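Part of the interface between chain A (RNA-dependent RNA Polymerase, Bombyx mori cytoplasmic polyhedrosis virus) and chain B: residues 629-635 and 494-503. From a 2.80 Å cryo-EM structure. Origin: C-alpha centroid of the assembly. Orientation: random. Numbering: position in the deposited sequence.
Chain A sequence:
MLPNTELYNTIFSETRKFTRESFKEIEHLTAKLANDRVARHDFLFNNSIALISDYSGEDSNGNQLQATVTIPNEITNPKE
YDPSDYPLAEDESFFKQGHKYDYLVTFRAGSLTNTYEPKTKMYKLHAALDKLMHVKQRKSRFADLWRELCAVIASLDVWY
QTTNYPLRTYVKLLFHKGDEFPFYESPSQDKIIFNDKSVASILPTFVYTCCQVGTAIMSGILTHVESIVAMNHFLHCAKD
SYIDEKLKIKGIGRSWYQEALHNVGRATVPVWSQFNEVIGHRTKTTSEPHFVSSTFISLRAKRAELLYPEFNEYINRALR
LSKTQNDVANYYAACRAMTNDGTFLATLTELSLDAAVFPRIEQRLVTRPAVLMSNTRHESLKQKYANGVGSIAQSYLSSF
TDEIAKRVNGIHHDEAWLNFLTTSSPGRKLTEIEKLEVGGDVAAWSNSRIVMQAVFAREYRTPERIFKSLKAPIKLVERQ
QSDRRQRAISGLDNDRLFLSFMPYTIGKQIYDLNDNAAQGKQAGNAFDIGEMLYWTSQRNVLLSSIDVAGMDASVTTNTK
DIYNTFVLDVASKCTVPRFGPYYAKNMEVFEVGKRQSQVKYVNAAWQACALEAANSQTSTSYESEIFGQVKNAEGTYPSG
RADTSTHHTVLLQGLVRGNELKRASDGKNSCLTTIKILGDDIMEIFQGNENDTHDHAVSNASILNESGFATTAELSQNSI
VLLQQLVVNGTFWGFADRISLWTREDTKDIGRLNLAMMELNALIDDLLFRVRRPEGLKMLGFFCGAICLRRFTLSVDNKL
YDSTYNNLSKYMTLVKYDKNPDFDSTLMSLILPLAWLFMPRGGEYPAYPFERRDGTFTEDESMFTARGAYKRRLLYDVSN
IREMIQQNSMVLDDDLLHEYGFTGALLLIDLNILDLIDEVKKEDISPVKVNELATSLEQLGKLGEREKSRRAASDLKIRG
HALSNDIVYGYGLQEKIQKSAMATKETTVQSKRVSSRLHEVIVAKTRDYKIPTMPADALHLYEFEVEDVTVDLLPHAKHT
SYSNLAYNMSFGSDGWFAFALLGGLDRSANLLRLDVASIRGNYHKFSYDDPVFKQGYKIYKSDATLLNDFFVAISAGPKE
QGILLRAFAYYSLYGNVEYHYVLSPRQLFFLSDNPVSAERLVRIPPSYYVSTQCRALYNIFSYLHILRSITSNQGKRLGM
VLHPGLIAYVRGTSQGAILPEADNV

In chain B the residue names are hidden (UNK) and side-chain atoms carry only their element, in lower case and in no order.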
ATOM      1  N   GLN A 629      -4.374 -15.676  17.807  1.00 42.06           N
ATOM      2  CA  GLN A 629      -3.978 -14.314  17.477  1.00 42.06           C
ATOM      3  C   GLN A 629      -2.469 -14.191  17.618  1.00 42.06           C
ATOM      4  O   GLN A 629      -1.930 -14.343  18.718  1.00 42.06           O
ATOM      5  CB  GLN A 629      -4.693 -13.301  18.366  1.00 42.06           C
ATOM      6  CG  GLN A 629      -4.404 -11.878  17.987  1.00 42.06           C
ATOM      7  CD  GLN A 629      -5.191 -10.886  18.803  1.00 42.06           C
ATOM      8  OE1 GLN A 629      -5.962 -11.265  19.682  1.00 42.06           O
ATOM      9  NE2 GLN A 629      -4.997  -9.604  18.523  1.00 42.06           N
ATOM     10  N   VAL A 630      -1.797 -13.914  16.504  1.00 39.43           N
ATOM     11  CA  VAL A 630      -0.343 -13.868  16.429  1.00 39.43           C
ATOM     12  C   VAL A 630       0.080 -12.418  16.255  1.00 39.43           C
ATOM     13  O   VAL A 630      -0.401 -11.731  15.348  1.00 39.43           O
ATOM     14  CB  VAL A 630       0.184 -14.734  15.270  1.00 39.43           C
ATOM     15  CG1 VAL A 630       1.699 -14.658  15.184  1.00 39.43           C
ATOM     16  CG2 VAL A 630      -0.276 -16.163  15.426  1.00 39.43           C
ATOM     17  N   LYS A 631       0.980 -11.957  17.112  1.00 37.39           N
ATOM     18  CA  LYS A 631       1.493 -10.600  17.053  1.00 37.39           C
ATOM     19  C   LYS A 631       2.934 -10.620  16.565  1.00 37.39           C
ATOM     20  O   LYS A 631       3.573 -11.668  16.522  1.00 37.39           O
ATOM     21  CB  LYS A 631       1.379  -9.930  18.422  1.00 37.39           C
ATOM     22  CG  LYS A 631      -0.067  -9.771  18.845  1.00 37.39           C
ATOM     23  CD  LYS A 631      -0.209  -9.213  20.230  1.00 37.39           C
ATOM     24  CE  LYS A 631       0.155 -10.232  21.287  1.00 37.39           C
ATOM     25  NZ  LYS A 631      -0.817 -11.353  21.325  1.00 37.39           N
ATOM     26  N   ASN A 632       3.425  -9.461  16.155  1.00 36.28           N
ATOM     27  CA  ASN A 632       4.775  -9.333  15.632  1.00 36.28           C
ATOM     28  C   ASN A 632       5.653  -8.604  16.644  1.00 36.28           C
ATOM     29  O   ASN A 632       5.164  -7.932  17.546  1.00 36.28           O
ATOM     30  CB  ASN A 632       4.740  -8.575  14.303  1.00 36.28           C
ATOM     31  CG  ASN A 632       6.027  -8.688  13.525  1.00 36.28           C
ATOM     32  OD1 ASN A 632       6.956  -9.371  13.936  1.00 36.28           O
ATOM     33  ND2 ASN A 632       6.102  -7.984  12.411  1.00 36.28           N
ATOM     34  N   ALA A 633       6.965  -8.750  16.493  1.00 34.99           N
ATOM     35  CA  ALA A 633       7.862  -7.864  17.214  1.00 34.99           C
ATOM     36  C   ALA A 633       7.837  -6.474  16.580  1.00 34.99           C
ATOM     37  O   ALA A 633       7.389  -6.287  15.448  1.00 34.99           O
ATOM     38  CB  ALA A 633       9.282  -8.420  17.232  1.00 34.99           C
ATOM     39  N   GLU A 634       8.323  -5.493  17.326  1.00 35.47           N
ATOM     40  CA  GLU A 634       8.170  -4.098  16.946  1.00 35.47           C
ATOM     41  C   GLU A 634       9.461  -3.583  16.317  1.00 35.47           C
ATOM     42  O   GLU A 634      10.548  -4.095  16.582  1.00 35.47           O
ATOM     43  CB  GLU A 634       7.773  -3.267  18.171  1.00 35.47           C
ATOM     44  CG  GLU A 634       7.058  -1.950  17.879  1.00 35.47           C
ATOM     45  CD  GLU A 634       8.006  -0.787  17.715  1.00 35.47           C
ATOM     46  OE1 GLU A 634       9.089  -0.830  18.332  1.00 35.47           O
ATOM     47  OE2 GLU A 634       7.681   0.165  16.971  1.00 35.47           O
ATOM     48  N   GLY A 635       9.330  -2.587  15.451  1.00 36.12           N
ATOM     49  CA  GLY A 635      10.495  -2.015  14.808  1.00 36.12           C
ATOM     50  C   GLY A 635      10.593  -2.374  13.343  1.00 36.12           C
ATOM     51  O   GLY A 635      11.688  -2.464  12.782  1.00 36.12           O
TER
ATOM     52  N   UNK B 494      16.052  -3.109  21.258  1.00 30.26           N
ATOM     53  CA  UNK B 494      15.582  -4.403  21.716  1.00 30.26           C
ATOM     54  C   UNK B 494      14.147  -4.692  21.304  1.00 30.26           C
ATOM     55  O   UNK B 494      13.639  -5.764  21.631  1.00 30.26           O
ATOM     56  c   UNK B 494      17.309  -4.387  25.162  1.00 30.26           C
ATOM     57  o   UNK B 494      16.331  -4.265  25.888  1.00 30.26           O
ATOM     58  c   UNK B 494      17.158  -4.453  23.674  1.00 30.26           C
ATOM     59  n   UNK B 494      18.541  -4.468  25.630  1.00 30.26           N
ATOM     60  c   UNK B 494      15.722  -4.476  23.231  1.00 30.26           C
ATOM     61  N   UNK B 495      13.493  -3.781  20.581  1.00 32.06           N
ATOM     62  CA  UNK B 495      12.160  -4.045  20.053  1.00 32.06           C
ATOM     63  C   UNK B 495      12.167  -5.165  19.027  1.00 32.06           C
ATOM     64  O   UNK B 495      11.163  -5.865  18.868  1.00 32.06           O
ATOM     65  o   UNK B 495      11.324  -0.534  20.115  1.00 32.06           O
ATOM     66  o   UNK B 495      10.894  -2.110  21.577  1.00 32.06           O
ATOM     67  c   UNK B 495      11.246  -1.732  20.444  1.00 32.06           C
ATOM     68  c   UNK B 495      11.591  -2.778  19.424  1.00 32.06           C
ATOM     69  N   UNK B 496      13.275  -5.342  18.319  1.00 32.96           N
ATOM     70  CA  UNK B 496      13.441  -6.459  17.403  1.00 32.96           C
ATOM     71  C   UNK B 496      13.875  -7.735  18.108  1.00 32.96           C
ATOM     72  O   UNK B 496      14.027  -8.769  17.452  1.00 32.96           O
ATOM     73  c   UNK B 496      14.465  -6.095  16.326  1.00 32.96           C
ATOM     74  N   UNK B 497      14.059  -7.692  19.406  1.00 33.73           N
ATOM     75  CA  UNK B 497      14.720  -8.758  20.140  1.00 33.73           C
ATOM     76  C   UNK B 497      13.892  -9.322  21.286  1.00 33.73           C
ATOM     77  O   UNK B 497      13.830 -10.545  21.440  1.00 33.73           O
ATOM     78  c   UNK B 497      16.778  -9.207  21.458  1.00 33.73           C
ATOM     79  c   UNK B 497      16.057  -8.205  20.641  1.00 33.73           C
ATOM     80  o   UNK B 497      16.871  -7.860  19.515  1.00 33.73           O
ATOM     81  N   UNK B 498      13.234  -8.465  22.078  1.00 32.45           N
ATOM     82  CA  UNK B 498      12.282  -8.934  23.081  1.00 32.45           C
ATOM     83  C   UNK B 498      11.103  -9.561  22.343  1.00 32.45           C
ATOM     84  O   UNK B 498      10.826  -9.221  21.185  1.00 32.45           O
ATOM     85  c   UNK B 498      11.094  -8.274  25.233  1.00 32.45           C
ATOM     86  c   UNK B 498      13.937  -7.734  25.384  1.00 32.45           C
ATOM     87  c   UNK B 498      11.826  -7.776  23.995  1.00 32.45           C
ATOM     88  c   UNK B 498      13.008  -6.974  24.525  1.00 32.45           C
ATOM     89  N   UNK B 499      10.422 -10.499  23.004  1.00 33.17           N
ATOM     90  CA  UNK B 499       9.381 -11.323  22.408  1.00 33.17           C
ATOM     91  C   UNK B 499       8.228 -10.482  21.861  1.00 33.17           C
ATOM     92  O   UNK B 499       8.067  -9.304  22.177  1.00 33.17           O
ATOM     93  c   UNK B 499       8.851 -12.328  23.430  1.00 33.17           C
ATOM     94  N   UNK B 500       7.431 -11.126  21.018  1.00 34.71           N
ATOM     95  CA  UNK B 500       6.464 -10.439  20.177  1.00 34.71           C
ATOM     96  C   UNK B 500       5.282  -9.912  20.984  1.00 34.71           C
ATOM     97  O   UNK B 500       4.522 -10.676  21.584  1.00 34.71           O
ATOM     98  n   UNK B 500       5.351 -14.567  15.649  1.00 34.71           N
ATOM     99  n   UNK B 500       6.580 -13.806  17.427  1.00 34.71           N
ATOM    100  n   UNK B 500       7.624 -14.398  15.471  1.00 34.71           N
ATOM    101  c   UNK B 500       6.034 -11.378  19.053  1.00 34.71           C
ATOM    102  c   UNK B 500       6.521 -14.261  16.184  1.00 34.71           C
ATOM    103  c   UNK B 500       5.413 -13.635  18.280  1.00 34.71           C
ATOM    104  c   UNK B 500       5.705 -12.787  19.482  1.00 34.71           C
ATOM    105  N   UNK B 501       5.157  -8.588  21.018  1.00 33.49           N
ATOM    106  CA  UNK B 501       4.142  -7.879  21.779  1.00 33.49           C
ATOM    107  C   UNK B 501       3.363  -6.966  20.852  1.00 33.49           C
ATOM    108  O   UNK B 501       3.669  -6.823  19.670  1.00 33.49           O
ATOM    109  c   UNK B 501       5.601  -7.828  23.784  1.00 33.49           C
ATOM    110  o   UNK B 501       5.555  -5.992  22.304  1.00 33.49           O
ATOM    111  c   UNK B 501       4.745  -7.016  22.891  1.00 33.49           C
ATOM    112  N   UNK B 502       2.368  -6.307  21.421  1.00 32.79           N
ATOM    113  CA  UNK B 502       1.685  -5.225  20.749  1.00 32.79           C
ATOM    114  C   UNK B 502       1.631  -3.997  21.635  1.00 32.79           C
ATOM    115  O   UNK B 502       1.113  -2.963  21.210  1.00 32.79           O
ATOM    116  o   UNK B 502       0.443  -4.043  18.645  1.00 32.79           O
ATOM    117  c   UNK B 502      -0.273  -4.910  19.180  1.00 32.79           C
ATOM    118  o   UNK B 502      -1.404  -5.225  18.762  1.00 32.79           O
ATOM    119  c   UNK B 502       0.264  -5.651  20.368  1.00 32.79           C
ATOM    120  N   UNK B 503       2.130  -4.091  22.863  1.00 28.67           N
ATOM    121  CA  UNK B 503       2.056  -3.021  23.847  1.00 28.67           C
ATOM    122  C   UNK B 503       3.432  -2.822  24.460  1.00 28.67           C
ATOM    123  O   UNK B 503       3.868  -3.629  25.284  1.00 28.67           O
ATOM    124  c   UNK B 503      -0.377  -3.343  24.397  1.00 28.67           C
ATOM    125  o   UNK B 503       1.335  -4.628  25.489  1.00 28.67           O
ATOM    126  c   UNK B 503       1.036  -3.345  24.936  1.00 28.67           C
TER

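Position 494 carries three carbons in a row, the last bearing one oxygen and one nitrogen, an unbranched amide three carbons long: Q494(B). It points away from chain A, and its backbone O accepts hydrogen bonds from the N atoms of positions 497 and 498, folding the segment into a tight turn.

At 495 two carbons end in two oxygens, the short carboxylate of aspartate, D495(B). It points toward chain A, and its OD2 lies 2.9 Å from OE1 of E634(A), a close approach of like charges rather than a hydrogen bond. OE1 of E634(A) is hydrogen-bonded elsewhere in the structure.

Position 496 has a single carbon and is alanine, A496(B), set sideways to the contact. At 497 one carbon carries an oxygen and a carbon, a branched hydroxyl side chain: T497(B), directed away and without contact to the chain A stretch. Position 498 has four carbons, forked at the first with one arm two carbons long, which defines I498(B); its CA-to-CB bond is set sideways and the end of its side chain lies farther from chain A, while its backbone O lies 4.3 Å from CB of A633(A). The lone carbon at 499 identifies A499(B), also pointing away.

Position 500 has three carbons, a nitrogen, and a carbon bearing two more nitrogens. This guanidinium is arginine, R500(B). It points toward chain A, where its CD packs 3.2 Å from O of K631(A) and its NH1 lies 3.7 Å from CG1 of V630(A), which sits at the edge of the guanidinium.

At 501 a carbon with one oxygen and one carbon gives T501(B). The side chain turns away, leaving the backbone to face chain A: its O is 2.8 Å from O of N632(A), two acceptors that cannot bond directly. Position 502 has two carbons and two terminal oxygens, hence D502(B); its CB packs 3.6 Å from CD of K631(A), an aliphatic contact. The carbon bearing an oxygen and a carbon at 503 is T503(B), out of reach of the stretch.

The contact rests mainly on packing, with 497 Å² buried over both sides. Its one hydrogen bond across the stretches runs from N of E634(A) to O of D495(B), 3.3 Å, beside the approach of CB of A633(A) to that same O at 3.6 Å. R500(B) covers the backbone at the other part of the contact: its CB lies 3.7 Å from C of N632(A) and its side chain extends past K631(A) to V630(A), without a hydrogen bond to this stretch.

Chain B, residues 494-503: QDATIARTDT
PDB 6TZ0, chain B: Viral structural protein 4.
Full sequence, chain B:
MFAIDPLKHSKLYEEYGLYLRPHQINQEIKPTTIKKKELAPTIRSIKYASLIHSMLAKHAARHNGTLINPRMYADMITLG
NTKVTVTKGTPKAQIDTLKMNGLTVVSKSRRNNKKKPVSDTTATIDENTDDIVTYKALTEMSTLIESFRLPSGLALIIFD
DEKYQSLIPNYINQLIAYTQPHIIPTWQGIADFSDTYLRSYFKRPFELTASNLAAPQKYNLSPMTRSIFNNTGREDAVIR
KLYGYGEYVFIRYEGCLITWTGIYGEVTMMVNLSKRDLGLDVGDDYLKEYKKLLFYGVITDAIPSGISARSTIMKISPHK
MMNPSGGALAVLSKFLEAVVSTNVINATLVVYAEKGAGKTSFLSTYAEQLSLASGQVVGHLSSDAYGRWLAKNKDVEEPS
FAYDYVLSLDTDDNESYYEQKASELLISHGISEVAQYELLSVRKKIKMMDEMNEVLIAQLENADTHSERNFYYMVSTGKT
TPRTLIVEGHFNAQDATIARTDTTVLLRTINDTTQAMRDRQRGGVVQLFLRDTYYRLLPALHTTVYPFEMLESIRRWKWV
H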